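Long-range contacts in discoidin-2 (Dictyostelium discoideum, PDB 2VM9), which binds galactose and N-acetylgalactosamine as a homotrimeric, calcium-containing lectin and may take part in spore coat formation: residues Val88-Arg94 and Ala135-Tyr141; His72-Thr78 and Arg148-Leu154; Thr78-His84 and Ala113-Asn118. The contacts are given in a common frame with arbitrary orientation. Numbering follows the deposited sequence.

Contact 1 of 3, residues Val88-Arg94 and Ala135-Tyr141; sequences VTSYKLR and AIHPQTY
Strands Val88-Arg94 and Ala135-Tyr141 run antiparallel, their axes 4.2 Å apart at closest and crossing at 148°. Arg94-Ala135 and Lys92-His137 are hydrogen-bonded pairs, with Lys92 N 2.9 Å from His137 O. Beyond Tyr91-Pro138 come two opposite bulges. In the first Gln139 is extra: Ser90 O accepts from Gln139 N (2.8 Å) and weakly from Thr140 N (3.3 Å). In the second, a classic beta bulge, Thr89 (psi -20°) and Ser90 share Thr140, whose O accepts from Thr89 N (2.9 Å) and weakly from Ser90 N (3.5 Å), restoring the register at Val88-Tyr141. Thr140 OG1 fills the notch, hydrogen-bonded to Thr89 OG1 (2.6 Å) and Ser90 OG (2.7 Å). On the face of Val88, Tyr91, Leu93 and Ile136, the Tyr91 ring (chi1 p) lies flat under Ile136 CD1, 3.8 Å from the ring centroid, a CH-pi contact. Leu93 CD2 fits beside Ile136 CB (4.1 Å) and Val88 CG1 by Pro138 CB (3.9 Å). On the reverse face Arg94 CD covers the His137 ring, 3.2 Å from NE2, and a water bridges NE2 to Arg94 NH1. Tyr91 and Ile136 pack on strand 70-79 of the facing sheet, a core typical of the discoidin (F5/8 type C) beta-sandwich.

Contact 2 of 3, residues His72-Thr78 and Arg148-Leu154; sequences HFVAIST and RWELYAL
One sheet of the discoidin (F5/8 type C) beta-sandwich has this antiparallel pair at its heart: His72-Thr78 beside Arg148-Leu154, with 4.5 Å between axes at closest and 141° between strand directions. Ser77 faces Glu150 as a hydrogen-bonded pair, Ser77 N to Glu150 O and Glu150 N to Ser77 O both 3.0 Å. Ile76-Leu151 and Thr78-Trp149 are non-hydrogen-bonded pairs. The register then shifts at a classic beta bulge, where Val74 (psi -22°) and Ala75 both face Tyr152. Tyr152 O accepts from Val74 N at 2.8 Å and weakly from Ala75 N at 3.4 Å, and Tyr152 N returns a bond to Ala75 O at 2.9 Å. Past the bulge Phe73 pairs with Ala153, and Leu154 N reaches His72 O at 2.9 Å.

Phe73, Ile76, Thr78, Trp149 and Leu151 share the face packed against the second sheet. Ile76 (chi1 and chi2 t) sets CD1 at the edge of the indole, 3.8 Å from Trp149 CE3, and CG1 3.9 Å from Leu151 CD2; Phe73 CE1 lies 3.9 Å from Leu151 CB. On the other face the Tyr152 ring (chi1 m) lies along the neighbouring strand, with CD2 4.0 Å from Ala75 CB and CE2 3.5 Å from Ser77 OG, and a water links Tyr152 OH to Ser77 OG, which also bonds Thr122. At the far end His72 NE2 bonds Asn257 of the second subunit, and Leu196 of that subunit packs on His72 and Leu154. A bulged antiparallel pair whose largely apolar face packs on the opposing sheet is characteristic of a beta-sandwich core.

Contact 3 of 3, residues Thr78-His84 and Ala113-Asn118; sequences TQGRGDH and ANKDRN. With PO4 (phosphate ion), chain G.
Hydrogen bonds made mostly by side chains join Thr78-His84 to the loop Ala113-Asn118. Asn114 uses both amide ends: OD1 accepts from Thr78 OG1 (2.7 Å), ND2 donates to Thr78 O (3.0 Å). Gln79 (chi1 and chi2 t) donates from NE2 to Asn118 O (2.9 Å), and its OE1 accepts from Asn36 N. One water accepts from Gly80 N (2.7 Å) and donates to Asp116 O (2.8 Å); another donates to Gly82 O (2.6 Å) and accepts from Asn118 ND2 (2.9 Å). Asn118 OD1 accepts from Arg148. His84 N is buried without a partner. These loops at one end of the discoidin beta-sandwich, near the calcium site, include the predicted Arg81-Gly82-Asp83 cell attachment motif. There Arg81 NE and NH2 form a bidentate salt bridge with Asp83 OD1 and OD2 (both 2.8 Å). Arg81 NH1 (2.9 Å) and NH2 (2.8 Å) also donate to O2 of a phosphate, probably from the crystallisation liquor. The Arg117 guanidinium covers the Asp83-His84 backbone with one face; NH1 donates to Gly82 O (3.1 Å), and NE is salt-bridged to Asp85.

Overall arrangement
All three contacts lie in the N-terminal beta-sandwich, the discoidin domain. Along the chain, contacts 1 and 3 are nested inside the loop closed by contact 2 and their segments alternate. Contact 1, in the sheet of strands 87-96 and 133-142, faces contact 2, in that of strands 70-79 and 146-153, with centres about 14 Å apart; Tyr91 and Ile136 meet Ile76, Thr78 and Trp149 between them. Contact 3 continues strand 70-79 through the shared Thr78, its centre about 13 Å from contact 1 and 16 Å from contact 2. Arg148 bonds Gly80, and Ala113 and Asn114 pair with Thr89 and Val88, tying the loops near calcium to both sheets.

Contact 1 of 3, residues Val88-Arg94 and Ala135-Tyr141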
loop_
_atom_site.group_PDB
_atom_site.type_symbol
_atom_site.label_atom_id
_atom_site.label_comp_id
_atom_site.label_asym_id
_atom_site.label_seq_id
_atom_site.Cartn_x
_atom_site.Cartn_y
_atom_site.Cartn_z
ATOM N N VAL A 88 -12.039 -28.663 12.942
ATOM C CA VAL A 88 -11.203 -28.226 14.046
ATOM C C VAL A 88 -12.082 -27.844 15.220
ATOM O O VAL A 88 -12.986 -27.034 15.070
ATOM C CB VAL A 88 -10.293 -27.072 13.590
ATOM C CG1 VAL A 88 -9.569 -26.432 14.782
ATOM C CG2 VAL A 88 -9.312 -27.620 12.525
ATOM N N THR A 89 -11.806 -28.424 16.397
ATOM C CA THR A 89 -12.652 -28.198 17.563
ATOM C C THR A 89 -12.134 -27.068 18.464
ATOM O O THR A 89 -12.886 -26.523 19.280
ATOM C CB THR A 89 -12.795 -29.492 18.396
ATOM O OG1 THR A 89 -11.474 -30.002 18.657
ATOM C CG2 THR A 89 -13.629 -30.538 17.657
ATOM N N SER A 90 -10.847 -26.722 18.358
ATOM C CA SER A 90 -10.315 -25.565 19.079
ATOM C C SER A 90 -9.051 -25.098 18.392
ATOM O O SER A 90 -8.375 -25.897 17.737
ATOM C CB SER A 90 -10.027 -25.881 20.564
ATOM O OG SER A 90 -8.842 -26.663 20.769
ATOM N N TYR A 91 -8.744 -23.820 18.554
ATOM C CA TYR A 91 -7.511 -23.294 17.974
ATOM C C TYR A 91 -7.004 -22.078 18.749
ATOM O O TYR A 91 -7.727 -21.484 19.571
ATOM C CB TYR A 91 -7.742 -22.927 16.492
ATOM C CG TYR A 91 -8.803 -21.853 16.268
ATOM C CD1 TYR A 91 -8.465 -20.490 16.312
ATOM C CD2 TYR A 91 -10.128 -22.197 15.972
ATOM C CE1 TYR A 91 -9.439 -19.496 16.107
ATOM C CE2 TYR A 91 -11.105 -21.200 15.746
ATOM C CZ TYR A 91 -10.740 -19.866 15.821
ATOM O OH TYR A 91 -11.674 -18.894 15.582
ATOM N N LYS A 92 -5.748 -21.741 18.475
ATOM C CA LYS A 92 -5.122 -20.497 18.926
ATOM C C LYS A 92 -4.887 -19.600 17.710
ATOM O O LYS A 92 -4.920 -20.055 16.550
ATOM C CB LYS A 92 -3.773 -20.784 19.602
ATOM C CG LYS A 92 -3.888 -21.530 20.957
ATOM C CD LYS A 92 -2.495 -21.876 21.490
ATOM C CE LYS A 92 -2.641 -22.692 22.769
ATOM N NZ LYS A 92 -1.335 -22.827 23.499
ATOM N N LEU A 93 -4.663 -18.321 17.983
ATOM C CA LEU A 93 -4.367 -17.355 16.927
ATOM C C LEU A 93 -3.079 -16.646 17.280
ATOM O O LEU A 93 -2.813 -16.361 18.457
ATOM C CB LEU A 93 -5.485 -16.317 16.779
ATOM C CG LEU A 93 -6.822 -16.756 16.200
ATOM C CD1 LEU A 93 -7.836 -15.601 16.412
ATOM C CD2 LEU A 93 -6.685 -17.163 14.690
ATOM N N ARG A 94 -2.285 -16.386 16.246
ATOM C CA ARG A 94 -1.069 -15.598 16.363
ATOM C C ARG A 94 -1.150 -14.496 15.323
ATOM O O ARG A 94 -1.814 -14.646 14.286
ATOM C CB ARG A 94 0.162 -16.461 16.061
ATOM C CG ARG A 94 0.176 -17.815 16.735
ATOM C CD ARG A 94 1.552 -18.451 16.599
ATOM N NE ARG A 94 2.538 -17.748 17.415
ATOM C CZ ARG A 94 3.703 -17.277 16.980
ATOM N NH1 ARG A 94 4.093 -17.432 15.707
ATOM N NH2 ARG A 94 4.494 -16.669 17.842
ATOM N N ALA A 135 -2.303 -15.954 11.838
ATOM C CA ALA A 135 -2.232 -17.404 11.588
ATOM C C ALA A 135 -3.209 -18.087 12.521
ATOM O O ALA A 135 -3.229 -17.781 13.732
ATOM C CB ALA A 135 -0.812 -17.942 11.861
ATOM N N ILE A 136 -3.988 -19.015 11.959
ATOM C CA ILE A 136 -4.819 -19.912 12.746
ATOM C C ILE A 136 -4.010 -21.170 13.041
ATOM O O ILE A 136 -3.381 -21.746 12.135
ATOM C CB ILE A 136 -6.174 -20.198 12.037
ATOM C CG1 ILE A 136 -7.067 -21.085 12.915
ATOM C CG2 ILE A 136 -5.965 -20.793 10.607
ATOM C CD1 ILE A 136 -8.529 -21.113 12.470
ATOM N N HIS A 137 -3.990 -21.551 14.322
ATOM C CA HIS A 137 -3.173 -22.666 14.825
ATOM C C HIS A 137 -4.105 -23.684 15.491
ATOM O O HIS A 137 -4.364 -23.593 16.694
ATOM C CB HIS A 137 -2.149 -22.121 15.835
ATOM C CG HIS A 137 -0.919 -21.552 15.190
ATOM N ND1 HIS A 137 0.253 -22.274 15.061
ATOM C CD2 HIS A 137 -0.675 -20.337 14.637
ATOM C CE1 HIS A 137 1.171 -21.524 14.464
ATOM N NE2 HIS A 137 0.632 -20.346 14.193
ATOM N N PRO A 138 -4.684 -24.603 14.691
ATOM C CA PRO A 138 -5.568 -25.636 15.245
ATOM C C PRO A 138 -4.899 -26.363 16.404
ATOM O O PRO A 138 -3.695 -26.688 16.336
ATOM C CB PRO A 138 -5.756 -26.594 14.067
ATOM C CG PRO A 138 -5.739 -25.624 12.854
ATOM C CD PRO A 138 -4.552 -24.728 13.222
ATOM N N GLN A 139 -5.664 -26.579 17.473
ATOM C CA GLN A 139 -5.120 -27.300 18.621
ATOM C C GLN A 139 -5.702 -28.692 18.764
ATOM O O GLN A 139 -4.991 -29.617 19.121
ATOM C CB GLN A 139 -5.369 -26.529 19.921
ATOM C CG GLN A 139 -4.649 -25.187 19.918
ATOM C CD GLN A 139 -3.132 -25.336 19.840
ATOM O OE1 GLN A 139 -2.514 -25.909 20.748
ATOM N NE2 GLN A 139 -2.520 -24.828 18.751
ATOM N N THR A 140 -7.016 -28.817 18.566
ATOM C CA THR A 140 -7.674 -30.116 18.676
ATOM C C THR A 140 -8.622 -30.262 17.468
ATOM O O THR A 140 -9.016 -29.266 16.847
ATOM C CB THR A 140 -8.492 -30.231 19.984
ATOM O OG1 THR A 140 -9.444 -29.154 20.062
ATOM C CG2 THR A 140 -7.570 -30.171 21.238
ATOM N N TYR A 141 -8.996 -31.484 17.148
ATOM C CA TYR A 141 -9.767 -31.704 15.926
ATOM C C TYR A 141 -10.588 -32.978 16.065
ATOM O O TYR A 141 -10.268 -33.858 16.866
ATOM C CB TYR A 141 -8.829 -31.797 14.704
ATOM C CG TYR A 141 -7.585 -32.614 15.003
ATOM C CD1 TYR A 141 -7.580 -33.985 14.788
ATOM C CD2 TYR A 141 -6.423 -32.000 15.498
ATOM C CE1 TYR A 141 -6.441 -34.770 15.066
ATOM C CE2 TYR A 141 -5.276 -32.780 15.811
ATOM C CZ TYR A 141 -5.314 -34.146 15.586
ATOM O OH TYR A 141 -4.265 -34.933 15.892
HETATM O O HOH W 1 2.451 -18.406 13.424
#

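Contact 2 of 3, residues His72-Thr78 and Arg148-Leu154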
loop_
_atom_site.group_PDB
_atom_site.type_symbol
_atom_site.label_atom_id
_atom_site.label_comp_id
_atom_site.label_asym_id
_atom_site.label_seq_id
_atom_site.Cartn_x
_atom_site.Cartn_y
_atom_site.Cartn_z
ATOM N N HIS A 72 -7.178 -4.159 10.179
ATOM C CA HIS A 72 -7.828 -4.154 11.471
ATOM C C HIS A 72 -8.848 -5.278 11.424
ATOM O O HIS A 72 -9.953 -5.097 10.891
ATOM C CB HIS A 72 -8.495 -2.798 11.712
ATOM C CG HIS A 72 -7.509 -1.705 11.989
ATOM N ND1 HIS A 72 -6.897 -0.987 10.989
ATOM C CD2 HIS A 72 -6.981 -1.259 13.153
ATOM C CE1 HIS A 72 -6.055 -0.119 11.523
ATOM N NE2 HIS A 72 -6.081 -0.269 12.835
ATOM N N PHE A 73 -8.458 -6.449 11.936
ATOM C CA PHE A 73 -9.333 -7.606 11.889
ATOM C C PHE A 73 -10.378 -7.521 12.978
ATOM O O PHE A 73 -10.026 -7.402 14.158
ATOM C CB PHE A 73 -8.530 -8.892 12.059
ATOM C CG PHE A 73 -7.660 -9.225 10.865
ATOM C CD1 PHE A 73 -8.237 -9.635 9.667
ATOM C CD2 PHE A 73 -6.273 -9.150 10.958
ATOM C CE1 PHE A 73 -7.404 -9.971 8.544
ATOM C CE2 PHE A 73 -5.428 -9.484 9.876
ATOM C CZ PHE A 73 -6.009 -9.887 8.653
ATOM N N VAL A 74 -11.645 -7.590 12.578
ATOM C CA VAL A 74 -12.769 -7.480 13.521
ATOM C C VAL A 74 -13.398 -8.827 13.885
ATOM O O VAL A 74 -14.070 -8.951 14.916
ATOM C CB VAL A 74 -13.878 -6.492 13.005
ATOM C CG1 VAL A 74 -13.298 -5.107 12.828
ATOM C CG2 VAL A 74 -14.545 -6.998 11.693
ATOM N N ALA A 75 -13.210 -9.840 13.033
ATOM C CA ALA A 75 -13.735 -11.165 13.373
ATOM C C ALA A 75 -13.058 -12.234 12.557
ATOM O O ALA A 75 -12.427 -11.944 11.515
ATOM C CB ALA A 75 -15.266 -11.233 13.143
ATOM N N ILE A 76 -13.169 -13.460 13.067
ATOM C CA ILE A 76 -12.806 -14.651 12.290
ATOM C C ILE A 76 -13.988 -15.611 12.365
ATOM O O ILE A 76 -14.650 -15.711 13.414
ATOM C CB ILE A 76 -11.531 -15.319 12.862
ATOM C CG1 ILE A 76 -11.122 -16.545 12.025
ATOM C CG2 ILE A 76 -11.720 -15.707 14.365
ATOM C CD1 ILE A 76 -9.793 -17.113 12.467
ATOM N N SER A 77 -14.250 -16.328 11.272
ATOM C CA SER A 77 -15.255 -17.368 11.276
ATOM C C SER A 77 -14.584 -18.659 10.826
ATOM O O SER A 77 -13.806 -18.629 9.880
ATOM C CB SER A 77 -16.365 -17.055 10.296
ATOM O OG SER A 77 -17.141 -15.986 10.817
ATOM N N THR A 78 -14.883 -19.759 11.501
ATOM C CA THR A 78 -14.399 -21.083 11.070
ATOM C C THR A 78 -15.565 -22.052 10.907
ATOM O O THR A 78 -16.637 -21.892 11.496
ATOM C CB THR A 78 -13.334 -21.697 12.033
ATOM O OG1 THR A 78 -13.951 -22.048 13.278
ATOM C CG2 THR A 78 -12.175 -20.690 12.283
ATOM N N ARG A 148 -12.690 -24.624 7.029
ATOM C CA ARG A 148 -12.930 -23.499 6.145
ATOM C C ARG A 148 -13.042 -22.276 7.054
ATOM O O ARG A 148 -13.344 -22.412 8.232
ATOM C CB ARG A 148 -14.212 -23.685 5.332
ATOM C CG ARG A 148 -14.095 -24.802 4.289
ATOM C CD ARG A 148 -15.477 -25.108 3.655
ATOM N NE ARG A 148 -16.307 -25.826 4.634
ATOM C CZ ARG A 148 -17.608 -26.079 4.481
ATOM N NH1 ARG A 148 -18.249 -25.671 3.372
ATOM N NH2 ARG A 148 -18.284 -26.708 5.447
ATOM N N TRP A 149 -12.760 -21.089 6.510
ATOM C CA TRP A 149 -12.688 -19.900 7.346
ATOM C C TRP A 149 -12.780 -18.629 6.528
ATOM O O TRP A 149 -12.659 -18.652 5.289
ATOM C CB TRP A 149 -11.403 -19.886 8.197
ATOM C CG TRP A 149 -10.120 -19.749 7.421
ATOM C CD1 TRP A 149 -9.821 -20.261 6.171
ATOM C CD2 TRP A 149 -8.951 -19.058 7.860
ATOM N NE1 TRP A 149 -8.519 -19.906 5.820
ATOM C CE2 TRP A 149 -7.966 -19.201 6.854
ATOM C CE3 TRP A 149 -8.627 -18.353 9.029
ATOM C CZ2 TRP A 149 -6.689 -18.624 6.971
ATOM C CZ3 TRP A 149 -7.373 -17.800 9.150
ATOM C CH2 TRP A 149 -6.407 -17.949 8.125
ATOM N N GLU A 150 -13.004 -17.534 7.248
ATOM C CA GLU A 150 -12.960 -16.213 6.668
ATOM C C GLU A 150 -12.444 -15.262 7.734
ATOM O O GLU A 150 -12.600 -15.497 8.948
ATOM C CB GLU A 150 -14.345 -15.797 6.166
ATOM C CG GLU A 150 -14.417 -14.389 5.509
ATOM C CD GLU A 150 -13.451 -14.239 4.325
ATOM O OE1 GLU A 150 -13.926 -14.262 3.174
ATOM O OE2 GLU A 150 -12.233 -14.075 4.550
ATOM N N LEU A 151 -11.780 -14.211 7.270
ATOM C CA LEU A 151 -11.244 -13.180 8.144
ATOM C C LEU A 151 -11.909 -11.903 7.734
ATOM O O LEU A 151 -11.917 -11.584 6.538
ATOM C CB LEU A 151 -9.736 -13.061 7.896
ATOM C CG LEU A 151 -8.887 -14.166 8.532
ATOM C CD1 LEU A 151 -7.511 -14.186 7.908
ATOM C CD2 LEU A 151 -8.817 -13.988 10.091
ATOM N N TYR A 152 -12.434 -11.163 8.720
ATOM C CA TYR A 152 -13.195 -9.923 8.468
ATOM C C TYR A 152 -12.384 -8.730 8.955
ATOM O O TYR A 152 -11.863 -8.753 10.068
ATOM C CB TYR A 152 -14.560 -9.947 9.156
ATOM C CG TYR A 152 -15.384 -11.081 8.644
ATOM C CD1 TYR A 152 -16.159 -10.926 7.495
ATOM C CD2 TYR A 152 -15.343 -12.327 9.277
ATOM C CE1 TYR A 152 -16.886 -11.962 6.978
ATOM C CE2 TYR A 152 -16.082 -13.400 8.772
ATOM C CZ TYR A 152 -16.867 -13.198 7.636
ATOM O OH TYR A 152 -17.589 -14.199 7.089
ATOM N N ALA A 153 -12.263 -7.716 8.101
ATOM C CA ALA A 153 -11.447 -6.548 8.445
ATOM C C ALA A 153 -12.251 -5.271 8.216
ATOM O O ALA A 153 -13.219 -5.258 7.452
ATOM C CB ALA A 153 -10.147 -6.523 7.585
ATOM N N LEU A 154 -11.849 -4.185 8.874
ATOM C CA LEU A 154 -12.460 -2.900 8.550
ATOM C C LEU A 154 -12.177 -2.534 7.100
ATOM O O LEU A 154 -11.104 -2.805 6.607
ATOM C CB LEU A 154 -11.885 -1.796 9.431
ATOM C CG LEU A 154 -12.197 -1.917 10.920
ATOM C CD1 LEU A 154 -11.509 -0.768 11.676
ATOM C CD2 LEU A 154 -13.724 -1.902 11.120
HETATM O O HOH W 2 -8.659 -3.138 7.774
HETATM O O HOH W 3 -19.235 -15.417 8.985
#

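Contact 3 of 3, residues Thr78-His84 and Ala113-Asn118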
loop_
_atom_site.group_PDB
_atom_site.type_symbol
_atom_site.label_atom_id
_atom_site.label_comp_id
_atom_site.label_asym_id
_atom_site.label_seq_id
_atom_site.Cartn_x
_atom_site.Cartn_y
_atom_site.Cartn_z
ATOM N N THR A 78 -14.883 -19.759 11.501
ATOM C CA THR A 78 -14.399 -21.083 11.070
ATOM C C THR A 78 -15.565 -22.052 10.907
ATOM O O THR A 78 -16.637 -21.892 11.496
ATOM C CB THR A 78 -13.334 -21.697 12.033
ATOM O OG1 THR A 78 -13.951 -22.048 13.278
ATOM C CG2 THR A 78 -12.175 -20.690 12.283
ATOM N N GLN A 79 -15.302 -23.090 10.127
ATOM C CA GLN A 79 -16.279 -24.067 9.762
ATOM C C GLN A 79 -15.493 -25.360 9.573
ATOM O O GLN A 79 -14.279 -25.357 9.311
ATOM C CB GLN A 79 -16.904 -23.566 8.464
ATOM C CG GLN A 79 -18.083 -24.253 7.941
ATOM C CD GLN A 79 -18.565 -23.521 6.689
ATOM O OE1 GLN A 79 -17.746 -23.029 5.899
ATOM N NE2 GLN A 79 -19.877 -23.448 6.498
ATOM N N GLY A 80 -16.177 -26.481 9.704
ATOM C CA GLY A 80 -15.531 -27.736 9.402
ATOM C C GLY A 80 -15.497 -28.006 7.894
ATOM O O GLY A 80 -15.722 -27.116 7.042
ATOM N N ARG A 81 -15.185 -29.247 7.590
ATOM C CA ARG A 81 -15.067 -29.705 6.204
ATOM C C ARG A 81 -16.429 -30.041 5.624
ATOM O O ARG A 81 -17.221 -30.755 6.259
ATOM C CB ARG A 81 -14.147 -30.938 6.156
ATOM C CG ARG A 81 -14.049 -31.565 4.785
ATOM C CD ARG A 81 -12.918 -32.607 4.707
ATOM N NE ARG A 81 -12.979 -33.237 3.398
ATOM C CZ ARG A 81 -12.156 -34.175 2.959
ATOM N NH1 ARG A 81 -11.153 -34.603 3.735
ATOM N NH2 ARG A 81 -12.332 -34.673 1.727
ATOM N N GLY A 82 -16.704 -29.576 4.405
ATOM C CA GLY A 82 -18.054 -29.783 3.835
ATOM C C GLY A 82 -18.429 -31.218 3.467
ATOM O O GLY A 82 -19.600 -31.602 3.603
ATOM N N ASP A 83 -17.455 -32.027 3.046
ATOM C CA ASP A 83 -17.720 -33.309 2.394
ATOM C C ASP A 83 -17.328 -34.556 3.214
ATOM O O ASP A 83 -17.519 -35.693 2.752
ATOM C CB ASP A 83 -17.032 -33.357 1.024
ATOM C CG ASP A 83 -15.522 -33.200 1.110
ATOM O OD1 ASP A 83 -15.039 -32.234 1.746
ATOM O OD2 ASP A 83 -14.828 -34.048 0.542
ATOM N N HIS A 84 -16.775 -34.351 4.409
ATOM C CA HIS A 84 -16.443 -35.476 5.327
ATOM C C HIS A 84 -16.481 -34.982 6.766
ATOM O O HIS A 84 -16.406 -33.788 6.994
ATOM C CB HIS A 84 -15.093 -36.104 5.013
ATOM C CG HIS A 84 -15.145 -37.005 3.829
ATOM N ND1 HIS A 84 -15.983 -38.105 3.781
ATOM C CD2 HIS A 84 -14.537 -36.940 2.620
ATOM C CE1 HIS A 84 -15.855 -38.697 2.603
ATOM N NE2 HIS A 84 -14.993 -38.003 1.879
ATOM N N ALA A 113 -14.027 -23.983 18.963
ATOM C CA ALA A 113 -14.409 -23.835 17.576
ATOM C C ALA A 113 -15.539 -24.774 17.177
ATOM O O ALA A 113 -16.611 -24.757 17.803
ATOM C CB ALA A 113 -13.156 -23.967 16.645
ATOM N N ASN A 114 -15.314 -25.593 16.151
ATOM C CA ASN A 114 -16.423 -26.288 15.508
ATOM C C ASN A 114 -16.781 -27.647 16.102
ATOM O O ASN A 114 -15.971 -28.256 16.813
ATOM C CB ASN A 114 -16.152 -26.390 14.012
ATOM C CG ASN A 114 -15.991 -25.034 13.389
ATOM O OD1 ASN A 114 -14.864 -24.568 13.162
ATOM N ND2 ASN A 114 -17.128 -24.339 13.173
ATOM N N LYS A 115 -18.006 -28.096 15.827
ATOM C CA LYS A 115 -18.484 -29.383 16.325
ATOM C C LYS A 115 -19.241 -30.155 15.238
ATOM O O LYS A 115 -19.910 -31.163 15.506
ATOM C CB LYS A 115 -19.369 -29.164 17.562
ATOM C CG LYS A 115 -18.611 -28.700 18.789
ATOM C CD LYS A 115 -19.537 -28.644 19.986
ATOM C CE LYS A 115 -18.781 -28.085 21.182
ATOM N NZ LYS A 115 -19.762 -27.452 22.153
ATOM N N ASP A 116 -19.138 -29.691 13.994
ATOM C CA ASP A 116 -19.807 -30.373 12.865
ATOM C C ASP A 116 -19.199 -29.861 11.559
ATOM O O ASP A 116 -18.238 -29.089 11.597
ATOM C CB ASP A 116 -21.342 -30.127 12.913
ATOM C CG ASP A 116 -21.742 -28.640 12.713
ATOM O OD1 ASP A 116 -20.893 -27.791 12.359
ATOM O OD2 ASP A 116 -22.949 -28.327 12.875
ATOM N N ARG A 117 -19.767 -30.281 10.423
ATOM C CA ARG A 117 -19.192 -29.919 9.122
ATOM C C ARG A 117 -19.420 -28.470 8.734
ATOM O O ARG A 117 -18.514 -27.839 8.177
ATOM C CB ARG A 117 -19.783 -30.792 8.031
ATOM C CG ARG A 117 -19.325 -32.253 8.063
ATOM C CD ARG A 117 -19.665 -32.863 6.719
ATOM N NE ARG A 117 -19.629 -34.331 6.715
ATOM C CZ ARG A 117 -19.982 -35.052 5.651
ATOM N NH1 ARG A 117 -20.382 -34.447 4.526
ATOM N NH2 ARG A 117 -19.973 -36.380 5.706
ATOM N N ASN A 118 -20.642 -27.964 8.972
ATOM C CA ASN A 118 -21.091 -26.746 8.271
ATOM C C ASN A 118 -21.439 -25.549 9.112
ATOM O O ASN A 118 -21.619 -24.449 8.565
ATOM C CB ASN A 118 -22.290 -27.071 7.350
ATOM C CG ASN A 118 -21.908 -27.997 6.242
ATOM O OD1 ASN A 118 -20.906 -27.801 5.573
ATOM N ND2 ASN A 118 -22.708 -29.023 6.032
HETATM P P PO4 G . -10.330 -37.584 0.982
HETATM O O1 PO4 G . -10.379 -38.708 2.005
HETATM O O2 PO4 G . -10.079 -36.337 1.624
HETATM O O3 PO4 G . -11.666 -37.570 0.269
HETATM O O4 PO4 G . -9.298 -37.934 -0.063
HETATM O O HOH W 4 -13.159 -26.435 11.749
HETATM O O HOH W 5 -18.509 -26.354 11.150
HETATM O O HOH W 6 -22.098 -30.824 3.880
#